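PDB 5HL6: putative GAF sensor protein from Burkholderia vietnamiensis, which probably reduces free L-methionine-(R)-S-oxide to methionine, using a GAF domain. Local coordinates for the interface of chains A and B. Residues are numbered along the deposited sequence; one frame, centred on the assembly and turned at random. Chains: chain A/B, Putative GAF sensor protein.

Contact 1: the interface of chains A and B. Residues chain A 46-47, 50, 78; chain B 77, 79-81.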
loop_
_atom_site.group_PDB
_atom_site.type_symbol
_atom_site.label_atom_id
_atom_site.label_comp_id
_atom_site.label_asym_id
_atom_site.label_seq_id
_atom_site.Cartn_x
_atom_site.Cartn_y
_atom_site.Cartn_z
ATOM N N ALA A 46 -0.703 -2.820 5.950
ATOM C CA ALA A 46 0.187 -2.888 4.793
ATOM C C ALA A 46 0.849 -4.264 4.672
ATOM O O ALA A 46 0.937 -4.825 3.569
ATOM C CB ALA A 46 1.233 -1.772 4.876
ATOM N N ASN A 47 1.287 -4.842 5.796
ATOM C CA ASN A 47 1.935 -6.153 5.749
ATOM C C ASN A 47 0.942 -7.251 5.397
ATOM O O ASN A 47 1.273 -8.174 4.650
ATOM C CB ASN A 47 2.597 -6.460 7.083
ATOM C CG ASN A 47 3.937 -5.778 7.215
ATOM O OD1 ASN A 47 4.646 -5.630 6.226
ATOM N ND2 ASN A 47 4.278 -5.334 8.425
ATOM N N ALA A 50 0.405 -7.082 1.675
ATOM C CA ALA A 50 1.558 -7.655 0.991
ATOM C C ALA A 50 1.593 -9.172 1.129
ATOM O O ALA A 50 1.942 -9.875 0.177
ATOM C CB ALA A 50 2.849 -7.037 1.532
ATOM N N GLN A 78 -1.958 -3.276 -2.239
ATOM C CA GLN A 78 -1.035 -3.647 -3.303
ATOM C C GLN A 78 -1.745 -3.590 -4.653
ATOM O O GLN A 78 -2.887 -4.041 -4.784
ATOM C CB GLN A 78 -0.462 -5.058 -3.063
ATOM C CG GLN A 78 0.279 -5.206 -1.748
ATOM C CD GLN A 78 1.778 -5.005 -1.893
ATOM O OE1 GLN A 78 2.354 -5.279 -2.946
ATOM N NE2 GLN A 78 2.416 -4.537 -0.832
ATOM N N PHE B 77 3.126 0.439 1.379
ATOM C CA PHE B 77 4.214 0.107 0.461
ATOM C C PHE B 77 3.726 -0.879 -0.596
ATOM O O PHE B 77 2.742 -1.592 -0.395
ATOM C CB PHE B 77 5.415 -0.477 1.217
ATOM C CG PHE B 77 5.148 -1.836 1.834
ATOM C CD1 PHE B 77 5.326 -3.001 1.095
ATOM C CD2 PHE B 77 4.719 -1.946 3.148
ATOM C CE1 PHE B 77 5.087 -4.259 1.657
ATOM C CE2 PHE B 77 4.464 -3.195 3.711
ATOM C CZ PHE B 77 4.652 -4.353 2.961
ATOM N N GLY B 79 5.324 -4.216 -2.707
ATOM C CA GLY B 79 6.370 -5.216 -2.589
ATOM C C GLY B 79 6.013 -6.280 -1.572
ATOM O O GLY B 79 4.942 -6.270 -0.967
ATOM N N LYS B 80 6.931 -7.239 -1.409
ATOM C CA LYS B 80 6.744 -8.270 -0.400
ATOM C C LYS B 80 6.942 -7.670 0.993
ATOM O O LYS B 80 7.536 -6.599 1.131
ATOM C CB LYS B 80 7.712 -9.433 -0.643
ATOM N N PRO B 81 6.422 -8.319 2.040
ATOM C CA PRO B 81 6.693 -7.850 3.405
ATOM C C PRO B 81 8.189 -7.645 3.613
ATOM O O PRO B 81 9.005 -8.411 3.109
ATOM C CB PRO B 81 6.149 -8.985 4.281
ATOM C CG PRO B 81 5.098 -9.628 3.455
ATOM C CD PRO B 81 5.542 -9.503 2.024
HETATM O O HOH W 1 1.201 -3.249 1.405
#
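B:Phe77 pushes its ring against the flank of helix 41-53 of chain A, while A:Gln78 reaches across to the backbone of the same chain B segment. The two chains are copies of one protein, and this patch of their two-fold symmetric interface hides 144 Å² in all. With chi1 at 67°, the phenyl group lies between its own backbone N and carbonyl carbon, a position that sends the ring toward the helix. Its far rim does most of the touching: CZ of B:Phe77 meets the methyl CB of A:Ala50 at 3.5 Å, and its CE2 meets CB of A:Ala46 at 3.7 Å. Both alanines lie one turn apart on the helix, and their methyl groups form the surface on which the ring rests. A:Asn47 adds its amide oxygen OD1, 3.5 Å from CE2 of B:Phe77, with the amide and ring planes 59° apart. Beyond the ring, CD of B:Pro81 packs on CB of A:Ala50, which thus contacts both apolar groups.

Followed outward, A:Gln78 has CB and CG serving as a spacer, and a bend at chi2 brings the terminal amide beside B:Gly79. CD comes within van der Waals range of the glycine backbone. OE1 of A:Gln78 accepts a hydrogen bond from B:Gly79 N at 3.2 Å; the bond is nearly straight, 172° at the hydrogen, and enters in the carbonyl plane on a lone pair. NE2 makes a weak, strongly bent bond to B:Gly79 O; it also lies near B:Phe77 O, but its N-H is not aimed there. A water instead links the two: it bonds NE2 of A:Gln78 and the carbonyl oxygens of A:Ala46 and B:Phe77, joining helix, glutamine and partner backbone. The oxygen of this water sits 3.8 Å above the plane of the B:Phe77 ring, over its centre.

Contact 2: the interface of chains A and B. Residues chain A 73-74, 84-85; chain B 38, 40, 43, 47.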
loop_
_atom_site.group_PDB
_atom_site.type_symbol
_atom_site.label_atom_id
_atom_site.label_comp_id
_atom_site.label_asym_id
_atom_site.label_seq_id
_atom_site.Cartn_x
_atom_site.Cartn_y
_atom_site.Cartn_z
ATOM N N VAL A 73 -12.655 4.910 2.387
ATOM C CA VAL A 73 -11.466 5.673 1.990
ATOM C C VAL A 73 -10.296 4.701 1.924
ATOM O O VAL A 73 -10.043 3.975 2.890
ATOM C CB VAL A 73 -11.140 6.803 2.983
ATOM C CG1 VAL A 73 -9.921 7.608 2.490
ATOM C CG2 VAL A 73 -12.363 7.719 3.196
ATOM N N VAL A 74 -9.574 4.686 0.800
ATOM C CA VAL A 74 -8.563 3.644 0.620
ATOM C C VAL A 74 -7.486 3.739 1.695
ATOM O O VAL A 74 -7.052 4.835 2.088
ATOM C CB VAL A 74 -7.961 3.701 -0.796
ATOM C CG1 VAL A 74 -6.958 4.877 -0.962
ATOM C CG2 VAL A 74 -7.308 2.339 -1.138
ATOM N N VAL A 84 -10.252 6.042 -4.778
ATOM C CA VAL A 84 -9.794 6.641 -3.519
ATOM C C VAL A 84 -10.918 6.702 -2.495
ATOM O O VAL A 84 -10.732 6.349 -1.327
ATOM C CB VAL A 84 -9.189 8.036 -3.752
ATOM C CG1 VAL A 84 -8.648 8.571 -2.430
ATOM C CG2 VAL A 84 -8.095 7.979 -4.813
ATOM N N ARG A 85 -12.099 7.148 -2.912
ATOM C CA ARG A 85 -13.274 7.171 -2.060
ATOM C C ARG A 85 -14.384 6.384 -2.738
ATOM O O ARG A 85 -14.580 6.502 -3.952
ATOM C CB ARG A 85 -13.755 8.614 -1.787
ATOM C CG ARG A 85 -12.838 9.328 -0.833
ATOM C CD ARG A 85 -13.092 10.811 -0.643
ATOM N NE ARG A 85 -12.181 11.229 0.418
ATOM C CZ ARG A 85 -12.471 11.157 1.715
ATOM N NH1 ARG A 85 -13.674 10.748 2.114
ATOM N NH2 ARG A 85 -11.560 11.504 2.613
ATOM N N GLU B 38 -7.045 15.225 -1.974
ATOM C CA GLU B 38 -7.484 14.230 -1.004
ATOM C C GLU B 38 -6.944 14.597 0.373
ATOM O O GLU B 38 -5.723 14.748 0.529
ATOM C CB GLU B 38 -7.014 12.834 -1.400
ATOM C CG GLU B 38 -7.213 11.786 -0.311
ATOM C CD GLU B 38 -8.638 11.725 0.195
ATOM O OE1 GLU B 38 -9.583 11.731 -0.628
ATOM O OE2 GLU B 38 -8.822 11.694 1.428
ATOM N N ASP B 40 -6.918 12.759 3.217
ATOM C CA ASP B 40 -6.454 11.670 4.068
ATOM C C ASP B 40 -5.001 11.312 3.768
ATOM O O ASP B 40 -4.657 10.954 2.636
ATOM C CB ASP B 40 -7.341 10.439 3.911
ATOM C CG ASP B 40 -7.034 9.389 4.954
ATOM O OD1 ASP B 40 -7.612 9.483 6.061
ATOM O OD2 ASP B 40 -6.208 8.492 4.670
ATOM N N ALA B 43 -4.284 7.532 2.774
ATOM C CA ALA B 43 -4.703 7.313 1.392
ATOM C C ALA B 43 -3.672 7.871 0.419
ATOM O O ALA B 43 -3.314 7.220 -0.572
ATOM C CB ALA B 43 -6.072 7.972 1.139
ATOM N N ASN B 47 -1.541 5.695 -2.236
ATOM C CA ASN B 47 -1.634 5.982 -3.666
ATOM C C ASN B 47 -0.293 6.418 -4.237
ATOM O O ASN B 47 0.059 6.043 -5.363
ATOM C CB ASN B 47 -2.710 7.054 -3.922
ATOM C CG ASN B 47 -4.097 6.448 -3.990
ATOM O OD1 ASN B 47 -4.237 5.276 -4.333
ATOM N ND2 ASN B 47 -5.127 7.234 -3.668
HETATM O O HOH W 2 -6.776 5.851 4.728
#
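Strand 72-75 of chain A, with A:Val84 and the adjoining strand 85-86, meets the start of the chain B helix 41-55 and the loop residues B:Glu38 and B:Asp40 just before it. The polar contact is a salt bridge in which A:Arg85 grips B:Glu38 side-on. NE of A:Arg85 reaches OE1 of B:Glu38 at 2.8 Å (161° at the hydrogen) and NH2 reaches OE2 of the same carboxylate at 3.0 Å, both on syn lone pairs. The guanidinium and carboxylate planes differ by 18°, so the pairing is nearly flat. An extended stretch from CG to NE carries the arginine head to the acid, and CG2 of A:Val73 lies over one guanidinium face, toward its rim. The backbone N of B:Asp40 meets OE2 of B:Glu38 at 2.8 Å on its anti side, 23° out of the carboxylate plane, which may help to orient it.

Packing continues along the helix. The methyl CB of B:Ala43 lies 3.8 Å from CG1 of A:Val74, and the amide nitrogen ND2 of B:Asn47 abuts CG2 of A:Val84. A water spans A:Val74 O and OD2 of B:Asp40. OD2 of B:Asp40 also accepts from B:Ala43 N at 2.9 Å through its anti lone pair, the arrangement of an N-terminal helix cap. The site therefore sits where the capped beginning of a GAF-domain helix lies against short strands of the partner chain.

Contact 1 and contact 2 have C-alpha centres about 17 Å apart within one interface. Both use the helix beginning at residue 41, from chain A in contact 1 and from chain B in contact 2, and each sets it against residues of the partner's 72-86 region. Asn47 occurs in both, once from each chain. Because the interface is two-fold symmetric, each contact has a twin with the chains exchanged, so each helix is engaged from residue 43 to 50. This repeated pairing is consistent with a dimer, although the structure alone does not show that it forms in solution.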